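Local coordinates for probable outer membrane protein (Pseudomonas aeruginosa, PDB 3DWO) that probably carries hydrophobic compounds, perhaps including long-chain fatty acids, into the outer membrane as a beta-barrel channel of the FadL family, at residues Tyr331-Thr336 with Pro371-Gly376; Asp316-Leu319 with Asn324-Val327; Val118-Arg123 with Ala280-Pro285; Phe3-Thr8 with Ala95-Gly100. All coordinates share one frame; numbering follows the deposited sequence.

Interaction 1: residues Tyr331-Thr336 with Pro371-Gly376. With C8E ((hydroxyethyloxy)tri(ethyloxy)octane), chain D; C8E ((hydroxyethyloxy)tri(ethyloxy)octane), chain E.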
# COMPACT_ATOMS: atom_id res chain seq x y z
N TYR A 331 -1.90 -14.03 -6.73
CA TYR A 331 -1.56 -13.55 -5.40
C TYR A 331 -2.63 -13.96 -4.41
O TYR A 331 -2.34 -14.17 -3.24
CB TYR A 331 -1.37 -12.04 -5.42
CG TYR A 331 0.00 -11.63 -5.93
CD1 TYR A 331 1.16 -12.00 -5.24
CD2 TYR A 331 0.15 -10.89 -7.10
CE1 TYR A 331 2.43 -11.65 -5.70
CE2 TYR A 331 1.41 -10.53 -7.58
CZ TYR A 331 2.55 -10.91 -6.87
OH TYR A 331 3.80 -10.54 -7.33
N THR A 332 -3.86 -14.08 -4.90
CA THR A 332 -5.01 -14.48 -4.09
C THR A 332 -5.02 -13.95 -2.65
O THR A 332 -5.07 -14.72 -1.70
CB THR A 332 -5.13 -16.02 -4.04
OG1 THR A 332 -3.87 -16.58 -3.62
CG2 THR A 332 -5.47 -16.58 -5.41
N TYR A 333 -4.97 -12.63 -2.51
CA TYR A 333 -5.01 -12.00 -1.20
C TYR A 333 -6.29 -12.37 -0.47
O TYR A 333 -7.31 -12.65 -1.09
CB TYR A 333 -4.96 -10.48 -1.35
CG TYR A 333 -3.58 -9.88 -1.45
CD1 TYR A 333 -2.48 -10.64 -1.88
CD2 TYR A 333 -3.36 -8.55 -1.13
CE1 TYR A 333 -1.21 -10.07 -1.98
CE2 TYR A 333 -2.10 -7.97 -1.23
CZ TYR A 333 -1.03 -8.73 -1.65
OH TYR A 333 0.22 -8.15 -1.71
N ARG A 334 -6.24 -12.35 0.86
CA ARG A 334 -7.40 -12.66 1.68
C ARG A 334 -7.98 -11.38 2.27
O ARG A 334 -7.26 -10.39 2.46
CB ARG A 334 -7.00 -13.60 2.84
CG ARG A 334 -5.94 -13.01 3.76
CD ARG A 334 -5.74 -13.79 5.07
NE ARG A 334 -4.77 -13.11 5.93
CZ ARG A 334 -4.46 -13.49 7.17
NH1 ARG A 334 -5.04 -14.56 7.72
NH2 ARG A 334 -3.56 -12.81 7.87
N ASN A 335 -9.28 -11.38 2.56
CA ASN A 335 -9.90 -10.22 3.17
C ASN A 335 -9.24 -10.06 4.52
O ASN A 335 -8.73 -11.03 5.09
CB ASN A 335 -11.41 -10.42 3.33
CG ASN A 335 -12.13 -10.40 2.02
OD1 ASN A 335 -11.67 -9.79 1.05
ND2 ASN A 335 -13.29 -11.05 1.97
N THR A 336 -9.25 -8.85 5.07
CA THR A 336 -8.57 -8.62 6.32
C THR A 336 -9.31 -7.77 7.36
O THR A 336 -10.29 -7.09 7.04
CB THR A 336 -7.22 -7.96 6.03
OG1 THR A 336 -6.39 -8.01 7.20
CG2 THR A 336 -7.42 -6.51 5.63
N PRO A 371 8.97 -11.27 -2.57
CA PRO A 371 9.78 -10.13 -2.12
C PRO A 371 9.24 -8.72 -2.37
O PRO A 371 9.68 -7.77 -1.72
CB PRO A 371 11.12 -10.35 -2.85
CG PRO A 371 11.14 -11.85 -3.06
CD PRO A 371 9.74 -12.11 -3.51
N ARG A 372 8.29 -8.57 -3.29
CA ARG A 372 7.72 -7.25 -3.58
C ARG A 372 7.01 -6.66 -2.37
O ARG A 372 7.25 -5.51 -1.99
CB ARG A 372 6.71 -7.33 -4.74
CG ARG A 372 7.28 -7.86 -6.02
CD ARG A 372 6.40 -7.51 -7.22
NE ARG A 372 7.16 -7.73 -8.45
CZ ARG A 372 7.07 -8.81 -9.22
NH1 ARG A 372 6.23 -9.79 -8.91
NH2 ARG A 372 7.86 -8.92 -10.27
N ILE A 373 6.13 -7.47 -1.77
CA ILE A 373 5.34 -7.07 -0.60
C ILE A 373 5.43 -8.23 0.40
O ILE A 373 4.49 -9.02 0.53
CB ILE A 373 3.85 -6.87 -0.95
CG1 ILE A 373 3.70 -5.99 -2.20
CG2 ILE A 373 3.12 -6.25 0.23
CD1 ILE A 373 4.11 -4.54 -1.99
N PRO A 374 6.55 -8.36 1.11
CA PRO A 374 6.71 -9.45 2.07
C PRO A 374 6.23 -9.08 3.48
O PRO A 374 7.02 -9.12 4.42
CB PRO A 374 8.20 -9.70 2.05
CG PRO A 374 8.74 -8.27 1.98
CD PRO A 374 7.82 -7.62 0.93
N ASP A 375 4.95 -8.74 3.65
CA ASP A 375 4.53 -8.38 5.00
C ASP A 375 3.75 -9.47 5.74
O ASP A 375 3.41 -10.51 5.18
CB ASP A 375 3.73 -7.06 5.00
CG ASP A 375 2.28 -7.24 4.64
OD1 ASP A 375 2.00 -8.02 3.71
OD2 ASP A 375 1.43 -6.59 5.28
N GLY A 376 3.52 -9.22 7.02
CA GLY A 376 2.80 -10.15 7.86
C GLY A 376 1.94 -9.33 8.79
O GLY A 376 1.92 -8.10 8.69
C1 C8E D . 2.62 -10.26 -1.95
C2 C8E D . 3.11 -9.51 -3.10
C3 C8E D . 2.10 -8.80 -3.86
C4 C8E D . 2.79 -8.04 -4.89
C5 C8E D . 1.91 -6.94 -5.36
C6 C8E D . 2.70 -5.92 -6.02
C7 C8E D . 1.67 -5.29 -6.82
C8 C8E D . 1.88 -3.82 -6.82
O9 C8E D . 1.92 -2.96 -7.96
C10 C8E D . 2.90 -3.19 -8.95
C11 C8E D . 2.67 -2.14 -10.00
O12 C8E D . 1.86 -2.67 -11.07
C13 C8E D . 2.53 -2.80 -12.36
C14 C8E D . 3.41 -4.01 -12.82
O15 C8E D . 3.37 -4.83 -14.03
C16 C8E D . 2.53 -5.99 -13.87
C17 C8E D . 3.25 -7.25 -13.34
O18 C8E D . 4.68 -7.40 -13.35
C19 C8E D . 5.19 -8.02 -14.57
C20 C8E D . 6.06 -9.33 -14.57
O21 C8E D . 7.49 -9.21 -14.57
C1 C8E E . 6.32 6.40 -2.08
C2 C8E E . 6.22 5.15 -1.33
C3 C8E E . 4.92 4.94 -0.69
C4 C8E E . 5.04 5.35 0.69
C5 C8E E . 4.40 4.34 1.55
C6 C8E E . 4.10 4.91 2.85
C7 C8E E . 3.74 3.71 3.57
C8 C8E E . 4.37 3.77 4.90
O9 C8E E . 3.99 3.07 6.06
C10 C8E E . 2.70 3.26 6.60
C11 C8E E . 2.66 2.37 7.80
O12 C8E E . 2.93 1.00 7.43
C13 C8E E . 3.26 0.11 8.53
C14 C8E E . 4.20 -1.13 8.47
O15 C8E E . 5.55 -1.29 7.95
C16 C8E E . 5.52 -1.66 6.55
C17 C8E E . 5.50 -3.18 6.30
O18 C8E E . 6.64 -3.91 5.80
C19 C8E E . 6.66 -3.97 4.35
C20 C8E E . 6.48 -5.31 3.53
O21 C8E E . 5.23 -5.55 2.88
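Arg372 crosses Tyr331 at about a right angle, NH1 giving an N-H to Tyr331 OH over 3.0 Å. The arginine chain runs extended from CG to NE (chi3 165°), carrying the guanidinium out to the phenol oxygen. That oxygen lies near the guanidinium plane, but the bond is bent, 139° at the hydrogen, and the ring stands almost perpendicular to the guanidinium, 84° away. Both groups are tied further: Asp370 takes a hydrogen bond with the same phenol oxygen, and Gln175 pairs with NH2 of Arg372.

Around this polar end the packing is close and mostly greasy, because the octyl tail of the chain D detergent runs between the two loops. Its C3 rides over one face of the Tyr331 ring, 3.4 Å from CE1, and its C1 comes to the edge of the Tyr333 ring. From the other loop, Ile373 presses CG1 to within 3.5 Å of detergent C4. The protein touches itself again where Tyr333 OH rests 3.9 Å from Ile373 CB.

Beyond Tyr333 the loops part. The exposed side chain of Arg334 stays at least 6.6 Å from 371-376, and no two CA atoms across the contact come closer than 10.6 Å. Apolar walls beside a buried, hydrogen-bonded polar pair describe a pocket suited to an amphipathic chain; the detergent is consistent with a stand-in for a hydrophobic substrate of this transporter family.

Interaction 2: residues Asp316-Leu319 with Asn324-Val327. With C8E ((hydroxyethyloxy)tri(ethyloxy)octane), chain D; C8E ((hydroxyethyloxy)tri(ethyloxy)octane), chain C.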
# COMPACT_ATOMS: atom_id res chain seq x y z
N ASP A 316 -4.85 -11.52 -8.68
CA ASP A 316 -3.63 -11.68 -9.46
C ASP A 316 -3.11 -10.37 -10.03
O ASP A 316 -3.82 -9.36 -10.06
CB ASP A 316 -3.89 -12.65 -10.61
CG ASP A 316 -4.91 -12.11 -11.59
OD1 ASP A 316 -5.99 -11.67 -11.15
OD2 ASP A 316 -4.63 -12.12 -12.81
N LEU A 317 -1.86 -10.39 -10.49
CA LEU A 317 -1.24 -9.22 -11.10
C LEU A 317 -0.99 -9.69 -12.52
O LEU A 317 -0.16 -10.57 -12.74
CB LEU A 317 0.10 -8.88 -10.43
CG LEU A 317 0.42 -7.41 -10.10
CD1 LEU A 317 1.93 -7.25 -10.02
CD2 LEU A 317 -0.16 -6.47 -11.13
N THR A 318 -1.70 -9.12 -13.48
CA THR A 318 -1.51 -9.54 -14.84
C THR A 318 -0.99 -8.46 -15.76
O THR A 318 -1.64 -7.43 -15.96
CB THR A 318 -2.82 -10.08 -15.42
OG1 THR A 318 -3.34 -11.08 -14.54
CG2 THR A 318 -2.58 -10.70 -16.79
N LEU A 319 0.19 -8.70 -16.32
CA LEU A 319 0.76 -7.74 -17.25
C LEU A 319 0.19 -8.08 -18.61
O LEU A 319 0.24 -9.22 -19.05
CB LEU A 319 2.28 -7.86 -17.30
CG LEU A 319 2.90 -7.08 -18.47
CD1 LEU A 319 2.60 -5.59 -18.31
CD2 LEU A 319 4.39 -7.33 -18.54
N ASN A 324 -3.37 -8.46 -24.78
CA ASN A 324 -2.96 -9.84 -24.54
C ASN A 324 -2.05 -9.99 -23.34
O ASN A 324 -1.20 -9.12 -23.06
CB ASN A 324 -2.26 -10.41 -25.79
CG ASN A 324 -3.24 -10.88 -26.85
OD1 ASN A 324 -4.44 -10.58 -26.78
ND2 ASN A 324 -2.74 -11.62 -27.83
N THR A 325 -2.22 -11.09 -22.62
CA THR A 325 -1.43 -11.37 -21.43
C THR A 325 0.03 -11.71 -21.73
O THR A 325 0.32 -12.54 -22.59
CB THR A 325 -2.06 -12.52 -20.61
OG1 THR A 325 -3.27 -12.06 -20.01
CG2 THR A 325 -1.10 -13.00 -19.51
N ILE A 326 0.93 -11.04 -21.03
CA ILE A 326 2.35 -11.33 -21.18
C ILE A 326 2.63 -12.37 -20.10
O ILE A 326 3.19 -13.44 -20.37
CB ILE A 326 3.22 -10.08 -20.94
CG1 ILE A 326 3.02 -9.09 -22.10
CG2 ILE A 326 4.68 -10.47 -20.82
CD1 ILE A 326 3.37 -9.66 -23.45
N VAL A 327 2.21 -12.06 -18.87
CA VAL A 327 2.35 -12.98 -17.75
C VAL A 327 1.33 -12.62 -16.68
O VAL A 327 1.05 -11.44 -16.44
CB VAL A 327 3.78 -12.95 -17.12
CG1 VAL A 327 4.08 -11.58 -16.51
CG2 VAL A 327 3.90 -14.03 -16.05
C1 C8E D . 2.62 -10.26 -1.95
C2 C8E D . 3.11 -9.51 -3.10
C3 C8E D . 2.10 -8.80 -3.86
C4 C8E D . 2.79 -8.04 -4.89
C5 C8E D . 1.91 -6.94 -5.36
C6 C8E D . 2.70 -5.92 -6.02
C7 C8E D . 1.67 -5.29 -6.82
C8 C8E D . 1.88 -3.82 -6.82
O9 C8E D . 1.92 -2.96 -7.96
C10 C8E D . 2.90 -3.19 -8.95
C11 C8E D . 2.67 -2.14 -10.00
O12 C8E D . 1.86 -2.67 -11.07
C13 C8E D . 2.53 -2.80 -12.36
C14 C8E D . 3.41 -4.01 -12.82
O15 C8E D . 3.37 -4.83 -14.03
C16 C8E D . 2.53 -5.99 -13.87
C17 C8E D . 3.25 -7.25 -13.34
O18 C8E D . 4.68 -7.40 -13.35
C19 C8E D . 5.19 -8.02 -14.57
C20 C8E D . 6.06 -9.33 -14.57
O21 C8E D . 7.49 -9.21 -14.57
C1 C8E C . 7.37 -11.79 -18.57
C2 C8E C . 7.30 -13.03 -19.32
C3 C8E C . 8.54 -13.39 -19.99
C4 C8E C . 8.26 -14.57 -20.81
C5 C8E C . 9.55 -15.09 -21.32
C6 C8E C . 9.33 -16.32 -22.04
C7 C8E C . 10.64 -16.49 -22.65
C8 C8E C . 10.57 -17.69 -23.49
O9 C8E C . 11.61 -18.30 -24.24
C10 C8E C . 12.27 -17.57 -25.26
C11 C8E C . 13.25 -18.53 -25.83
O12 C8E C . 14.61 -18.11 -25.61
C13 C8E C . 15.59 -19.12 -25.95
C14 C8E C . 17.14 -18.96 -25.88
O15 C8E C . 18.00 -17.93 -25.31
C16 C8E C . 18.30 -16.92 -26.29
C17 C8E C . 19.55 -17.18 -27.14
O18 C8E C . 19.71 -16.68 -28.49
C19 C8E C . 19.22 -17.61 -29.49
C20 C8E C . 18.88 -17.21 -30.97
O21 C8E C . 18.02 -18.07 -31.72
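Leu319 and Val327 form an antiparallel hydrogen-bonded pair, and the hairpin they belong to carries a classic beta bulge, since Ile326 and Val327 both face Leu319. The firm bonds are two. Leu319 N donates to Val327 O at 2.9 Å, arriving nearly along the C=O axis, and Ile326 N donates to Leu319 O at 2.8 Å, almost straight at 171° although tilted 23° from the carbonyl plane. Val327 N adds a weak third bond to that same Leu319 O, 3.5 Å long, so one carbonyl is shared by two successive amides. The chain also turns a corner at Ile326, whose own carbonyl is taken by Arg418.

Outside the backbone ladder, Leu319 and Ile326 lie side by side and point the same way, with CD2 of Leu319 3.8 Å from CB of Ile326. With CG of Leu319 anti to its amide nitrogen (chi1 168°), the branched end is carried alongside Ile326. On another side of the hairpin, Thr318 and Thr325 cross at about a right angle, CG2 of Thr318 meeting OG1 of Thr325 at 3.6 Å, while OG1 of Thr318 bonds to Ser328.

The hairpin sits between barrel strands 300-309 and 336-346 in the chain, but pairs with neither. Two detergents border it. Val327 CG1 touches both, lying 3.6 Å from C20 of the chain D molecule and 3.9 Å from C1 of the chain C molecule.

Interaction 3: residues Val118-Arg123 with Ala280-Pro285. With C8E ((hydroxyethyloxy)tri(ethyloxy)octane), chain E; SO4 (sulfate ion), chain B.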
# COMPACT_ATOMS: atom_id res chain seq x y z
N VAL A 118 -3.50 9.76 0.60
CA VAL A 118 -2.58 8.78 0.02
C VAL A 118 -3.08 7.39 0.43
O VAL A 118 -2.60 6.81 1.40
CB VAL A 118 -1.14 8.99 0.54
CG1 VAL A 118 -0.18 8.07 -0.21
CG2 VAL A 118 -0.72 10.45 0.37
N PRO A 119 -4.06 6.84 -0.30
CA PRO A 119 -4.65 5.53 -0.02
C PRO A 119 -3.71 4.33 -0.18
O PRO A 119 -3.82 3.35 0.56
CB PRO A 119 -5.81 5.44 -1.02
CG PRO A 119 -6.10 6.86 -1.38
CD PRO A 119 -4.73 7.46 -1.46
N MET A 120 -2.81 4.42 -1.15
CA MET A 120 -1.91 3.32 -1.43
C MET A 120 -0.45 3.74 -1.53
O MET A 120 -0.12 4.81 -2.03
CB MET A 120 -2.34 2.65 -2.74
CG MET A 120 -2.54 1.15 -2.63
SD MET A 120 -3.92 0.56 -3.64
CE MET A 120 -3.32 1.00 -5.31
N GLY A 121 0.42 2.87 -1.04
CA GLY A 121 1.84 3.16 -1.08
C GLY A 121 2.71 2.05 -0.52
O GLY A 121 2.46 1.54 0.58
N MET A 122 3.72 1.66 -1.28
CA MET A 122 4.67 0.63 -0.85
C MET A 122 5.89 0.71 -1.73
O MET A 122 5.84 1.22 -2.85
CB MET A 122 4.06 -0.77 -0.91
CG MET A 122 5.00 -1.89 -0.42
SD MET A 122 5.93 -1.57 1.12
CE MET A 122 4.60 -1.16 2.26
N ARG A 123 7.01 0.22 -1.22
CA ARG A 123 8.24 0.28 -1.97
C ARG A 123 9.23 -0.74 -1.44
O ARG A 123 9.34 -0.93 -0.24
CB ARG A 123 8.81 1.70 -1.84
CG ARG A 123 10.12 1.95 -2.57
CD ARG A 123 10.53 3.41 -2.37
NE ARG A 123 11.51 3.87 -3.36
CZ ARG A 123 12.78 3.49 -3.41
NH1 ARG A 123 13.25 2.62 -2.52
NH2 ARG A 123 13.58 3.99 -4.34
N ALA A 280 -2.08 -3.10 -16.62
CA ALA A 280 -2.17 -4.02 -15.51
C ALA A 280 -3.22 -3.48 -14.54
O ALA A 280 -3.11 -2.34 -14.08
CB ALA A 280 -0.82 -4.14 -14.80
N ARG A 281 -4.25 -4.27 -14.26
CA ARG A 281 -5.28 -3.84 -13.32
C ARG A 281 -4.72 -3.89 -11.91
O ARG A 281 -3.97 -4.81 -11.57
CB ARG A 281 -6.51 -4.76 -13.37
CG ARG A 281 -7.31 -4.71 -14.66
CD ARG A 281 -8.76 -5.10 -14.39
NE ARG A 281 -9.46 -4.03 -13.68
CZ ARG A 281 -10.07 -3.01 -14.28
NH1 ARG A 281 -10.08 -2.94 -15.61
NH2 ARG A 281 -10.64 -2.06 -13.56
N LEU A 282 -5.09 -2.91 -11.10
CA LEU A 282 -4.65 -2.84 -9.71
C LEU A 282 -5.74 -2.05 -8.98
O LEU A 282 -5.51 -0.93 -8.51
CB LEU A 282 -3.30 -2.13 -9.62
CG LEU A 282 -2.40 -2.33 -8.38
CD1 LEU A 282 -3.09 -1.79 -7.15
CD2 LEU A 282 -2.08 -3.80 -8.19
N ASP A 283 -6.93 -2.63 -8.91
CA ASP A 283 -8.06 -1.98 -8.25
C ASP A 283 -7.78 -1.72 -6.78
O ASP A 283 -7.22 -2.57 -6.08
CB ASP A 283 -9.33 -2.84 -8.36
CG ASP A 283 -9.79 -3.03 -9.80
OD1 ASP A 283 -9.35 -2.28 -10.70
OD2 ASP A 283 -10.61 -3.95 -10.03
N ILE A 284 -8.17 -0.53 -6.31
CA ILE A 284 -7.99 -0.19 -4.91
C ILE A 284 -9.12 -0.91 -4.19
O ILE A 284 -10.30 -0.65 -4.44
CB ILE A 284 -8.09 1.33 -4.70
CG1 ILE A 284 -7.06 2.03 -5.59
CG2 ILE A 284 -7.82 1.67 -3.24
CD1 ILE A 284 -7.08 3.54 -5.49
N PRO A 285 -8.79 -1.84 -3.29
CA PRO A 285 -9.79 -2.61 -2.55
C PRO A 285 -10.82 -1.83 -1.74
O PRO A 285 -10.53 -0.77 -1.19
CB PRO A 285 -8.93 -3.53 -1.67
CG PRO A 285 -7.71 -2.72 -1.44
CD PRO A 285 -7.43 -2.13 -2.79
C1 C8E E . 6.32 6.40 -2.08
C2 C8E E . 6.22 5.15 -1.33
C3 C8E E . 4.92 4.94 -0.69
C4 C8E E . 5.04 5.35 0.69
C5 C8E E . 4.40 4.34 1.55
C6 C8E E . 4.10 4.91 2.85
C7 C8E E . 3.74 3.71 3.57
C8 C8E E . 4.37 3.77 4.90
O9 C8E E . 3.99 3.07 6.06
C10 C8E E . 2.70 3.26 6.60
C11 C8E E . 2.66 2.37 7.80
O12 C8E E . 2.93 1.00 7.43
C13 C8E E . 3.26 0.11 8.53
C14 C8E E . 4.20 -1.13 8.47
O15 C8E E . 5.55 -1.29 7.95
C16 C8E E . 5.52 -1.66 6.55
C17 C8E E . 5.50 -3.18 6.30
O18 C8E E . 6.64 -3.91 5.80
C19 C8E E . 6.66 -3.97 4.35
C20 C8E E . 6.48 -5.31 3.53
O21 C8E E . 5.23 -5.55 2.88
S SO4 B . -8.67 -5.93 -18.00
O1 SO4 B . -9.63 -6.69 -18.82
O2 SO4 B . -8.31 -6.73 -16.82
O3 SO4 B . -9.31 -4.67 -17.58
O4 SO4 B . -7.46 -5.64 -18.79
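Met120 gives up the most area to this contact, and its methyl does most of the touching. The side chain leaves strand 110-125 of the barrel wall and bends at chi2 and chi3, the last torsion being 63°, which brings CE against two residues of the loop that follows strand 275-281. CE lies 3.4 Å from Leu282 CD1, tighter than an ordinary carbon contact, and also meets CG1 of Ile284 at 3.9 Å. The sulfur takes part as well, since Met120 SD lies 4.0 Å from that CG1 and a little farther from CG2, so Ile284 offers both its branches. All three side chains are buried.

Residue 283, between the two hydrophobic ones, turns the other way. There Asp283 OD1 accepts from Arg281 NH2 at 3.1 Å in a salt bridge, using its syn lone pair, and Asp283 OD2 has a second salt bridge to Arg237. Arg281 NH1 reaches a sulfate, probably from the crystallisation liquor, with O3 2.7 Å away.

Leu282 and Ile284 thus pack against a strand that also borders the N-terminal segment, while Asp283 points away from it to its charged partners. No hydrogen bond crosses between 118-123 and 280-285, which implies that hydrophobic burial and close van der Waals fit hold this join.

Interaction 4: residues Phe3-Thr8 with Ala95-Gly100. With C8E ((hydroxyethyloxy)tri(ethyloxy)octane), chain L; C8E ((hydroxyethyloxy)tri(ethyloxy)octane), chain E.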
# COMPACT_ATOMS: atom_id res chain seq x y z
N PHE A 3 -0.39 -3.02 0.58
CA PHE A 3 0.06 -1.71 0.12
C PHE A 3 -0.96 -0.60 0.30
O PHE A 3 -0.92 0.42 -0.38
CB PHE A 3 0.57 -1.75 -1.33
CG PHE A 3 -0.24 -2.63 -2.24
CD1 PHE A 3 0.01 -3.99 -2.30
CD2 PHE A 3 -1.23 -2.08 -3.05
CE1 PHE A 3 -0.72 -4.81 -3.17
CE2 PHE A 3 -1.96 -2.88 -3.92
CZ PHE A 3 -1.71 -4.25 -3.97
N MET A 4 -1.89 -0.81 1.23
CA MET A 4 -2.88 0.21 1.53
C MET A 4 -2.32 0.97 2.73
O MET A 4 -1.70 0.38 3.61
CB MET A 4 -4.23 -0.42 1.88
CG MET A 4 -4.99 -0.91 0.66
SD MET A 4 -6.57 -0.13 0.50
CE MET A 4 -6.08 1.44 -0.18
N VAL A 5 -2.53 2.28 2.74
CA VAL A 5 -2.01 3.12 3.81
C VAL A 5 -3.11 3.83 4.58
O VAL A 5 -4.13 4.22 4.00
CB VAL A 5 -1.06 4.18 3.22
CG1 VAL A 5 -0.44 5.02 4.33
CG2 VAL A 5 0.01 3.51 2.39
N PRO A 6 -2.94 3.99 5.90
CA PRO A 6 -3.94 4.67 6.74
C PRO A 6 -4.07 6.12 6.26
O PRO A 6 -3.06 6.81 6.08
CB PRO A 6 -3.33 4.59 8.13
CG PRO A 6 -2.55 3.32 8.08
CD PRO A 6 -1.88 3.40 6.74
N THR A 7 -5.30 6.57 6.06
CA THR A 7 -5.55 7.93 5.59
C THR A 7 -6.07 8.80 6.74
O THR A 7 -7.26 9.14 6.79
CB THR A 7 -6.59 7.91 4.44
OG1 THR A 7 -7.83 7.38 4.92
CG2 THR A 7 -6.09 7.04 3.29
N THR A 8 -5.18 9.16 7.66
CA THR A 8 -5.55 9.97 8.83
C THR A 8 -4.62 11.15 9.03
O THR A 8 -3.75 11.42 8.20
CB THR A 8 -5.49 9.11 10.12
OG1 THR A 8 -5.96 7.79 9.83
CG2 THR A 8 -6.35 9.71 11.21
N ALA A 95 10.02 7.73 3.38
CA ALA A 95 9.19 8.53 2.48
C ALA A 95 8.34 9.56 3.21
O ALA A 95 7.98 9.39 4.37
CB ALA A 95 8.30 7.61 1.66
N TRP A 96 8.02 10.64 2.51
CA TRP A 96 7.18 11.68 3.07
C TRP A 96 5.76 11.47 2.55
O TRP A 96 5.57 11.15 1.38
CB TRP A 96 7.66 13.07 2.64
CG TRP A 96 9.00 13.42 3.19
CD1 TRP A 96 10.21 13.22 2.60
CD2 TRP A 96 9.26 13.99 4.47
NE1 TRP A 96 11.22 13.63 3.44
CE2 TRP A 96 10.66 14.10 4.60
CE3 TRP A 96 8.45 14.42 5.54
CZ2 TRP A 96 11.27 14.62 5.75
CZ3 TRP A 96 9.05 14.93 6.68
CH2 TRP A 96 10.45 15.03 6.77
N LEU A 97 4.78 11.64 3.42
CA LEU A 97 3.38 11.48 3.03
C LEU A 97 2.53 12.60 3.58
O LEU A 97 2.21 12.64 4.77
CB LEU A 97 2.81 10.15 3.52
CG LEU A 97 3.25 8.90 2.76
CD1 LEU A 97 4.62 8.45 3.25
CD2 LEU A 97 2.21 7.81 2.99
N PRO A 98 2.15 13.54 2.71
CA PRO A 98 1.32 14.69 3.08
C PRO A 98 -0.14 14.29 3.08
O PRO A 98 -0.53 13.32 2.43
CB PRO A 98 1.63 15.69 1.97
CG PRO A 98 1.70 14.79 0.77
CD PRO A 98 2.52 13.61 1.28
N THR A 99 -0.95 15.03 3.82
CA THR A 99 -2.37 14.79 3.90
C THR A 99 -3.05 16.10 4.27
O THR A 99 -2.57 16.83 5.15
CB THR A 99 -2.70 13.70 4.94
OG1 THR A 99 -2.24 12.43 4.47
CG2 THR A 99 -4.19 13.63 5.19
N GLY A 100 -4.13 16.43 3.57
CA GLY A 100 -4.83 17.67 3.84
C GLY A 100 -6.32 17.50 3.99
O GLY A 100 -6.95 16.73 3.26
C1 C8E L . -7.41 19.53 -0.76
C2 C8E L . -7.52 20.37 0.42
C3 C8E L . -6.46 20.18 1.41
C4 C8E L . -6.70 21.12 2.48
C5 C8E L . -5.48 21.94 2.68
C6 C8E L . -5.61 22.74 3.88
C1 C8E E . 6.32 6.40 -2.08
C2 C8E E . 6.22 5.15 -1.33
C3 C8E E . 4.92 4.94 -0.69
C4 C8E E . 5.04 5.35 0.69
C5 C8E E . 4.40 4.34 1.55
C6 C8E E . 4.10 4.91 2.85
C7 C8E E . 3.74 3.71 3.57
C8 C8E E . 4.37 3.77 4.90
O9 C8E E . 3.99 3.07 6.06
C10 C8E E . 2.70 3.26 6.60
C11 C8E E . 2.66 2.37 7.80
O12 C8E E . 2.93 1.00 7.43
C13 C8E E . 3.26 0.11 8.53
C14 C8E E . 4.20 -1.13 8.47
O15 C8E E . 5.55 -1.29 7.95
C16 C8E E . 5.52 -1.66 6.55
C17 C8E E . 5.50 -3.18 6.30
O18 C8E E . 6.64 -3.91 5.80
C19 C8E E . 6.66 -3.97 4.35
C20 C8E E . 6.48 -5.31 3.53
O21 C8E E . 5.23 -5.55 2.88
O HOH W 1 -1.82 10.74 6.63
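Val5 and Leu97 reach toward each other tip to tip, CG1 of the valine 4.1 Å from CD2 of the leucine, where the N-terminal segment inside the beta barrel meets strand 93-105 of its wall. In FadL relatives the N-terminal part forms a hatch within the barrel, and this contact fits that plan. A chi1 of -177° swings CG1 of Val5 to the side opposite its backbone N, facing Leu97. Both side chains also line a detergent: C6 of the chain E molecule is 3.5 Å from Leu97 CD2, and its C7 is 3.9 Å from Val5 CG2.

A second touch lies farther along, where CG2 of Thr99 rests 3.8 Å from the carbonyl oxygen of Thr8. The polar groups here are joined through a water rather than directly. It donates to Thr8 O at 2.6 Å and makes a hydrogen bond of 2.8 Å with Thr99 OG1, so one solvent molecule links the end of the segment to the strand.

Farther out, backbone bonds place both partners. Val5 pairs with Pro119 and Phe3 with Gly121, laying the N-terminal segment along strand 110-125, while Thr7 OG1 bonds to Asn32. On the barrel side the backbones of Leu97 and Thr99 pair with Asn50 and Thr48 of strand 44-63, and Leu97 packs on Val118. At the end of this strand segment another detergent settles against the backbone, C3 of the chain L molecule lying 3.7 Å from Gly100 C.

In the fold
From the N terminus, interaction 4 closes first, where strand 93-105 returns to 3-8. Interaction 3 then spans 156 residues, from strand 110-125 to the loop at 280-285. Interaction 2 closes a short hairpin, four residues between its segments, and interaction 1 joins two later loops across 34 residues. All four run in series, with none nested or crossed. They still meet in space: Tyr333 packs on Phe3 between interactions 1 and 4, Thr318 on Ala280 between 2 and 3, Ile373 on Met122, and Tyr331 on Leu317. The chain E detergent touches interactions 1, 3 and 4, the chain D one interactions 1 and 2. N-terminal segment, barrel wall and loops thus converge around bound amphiphiles.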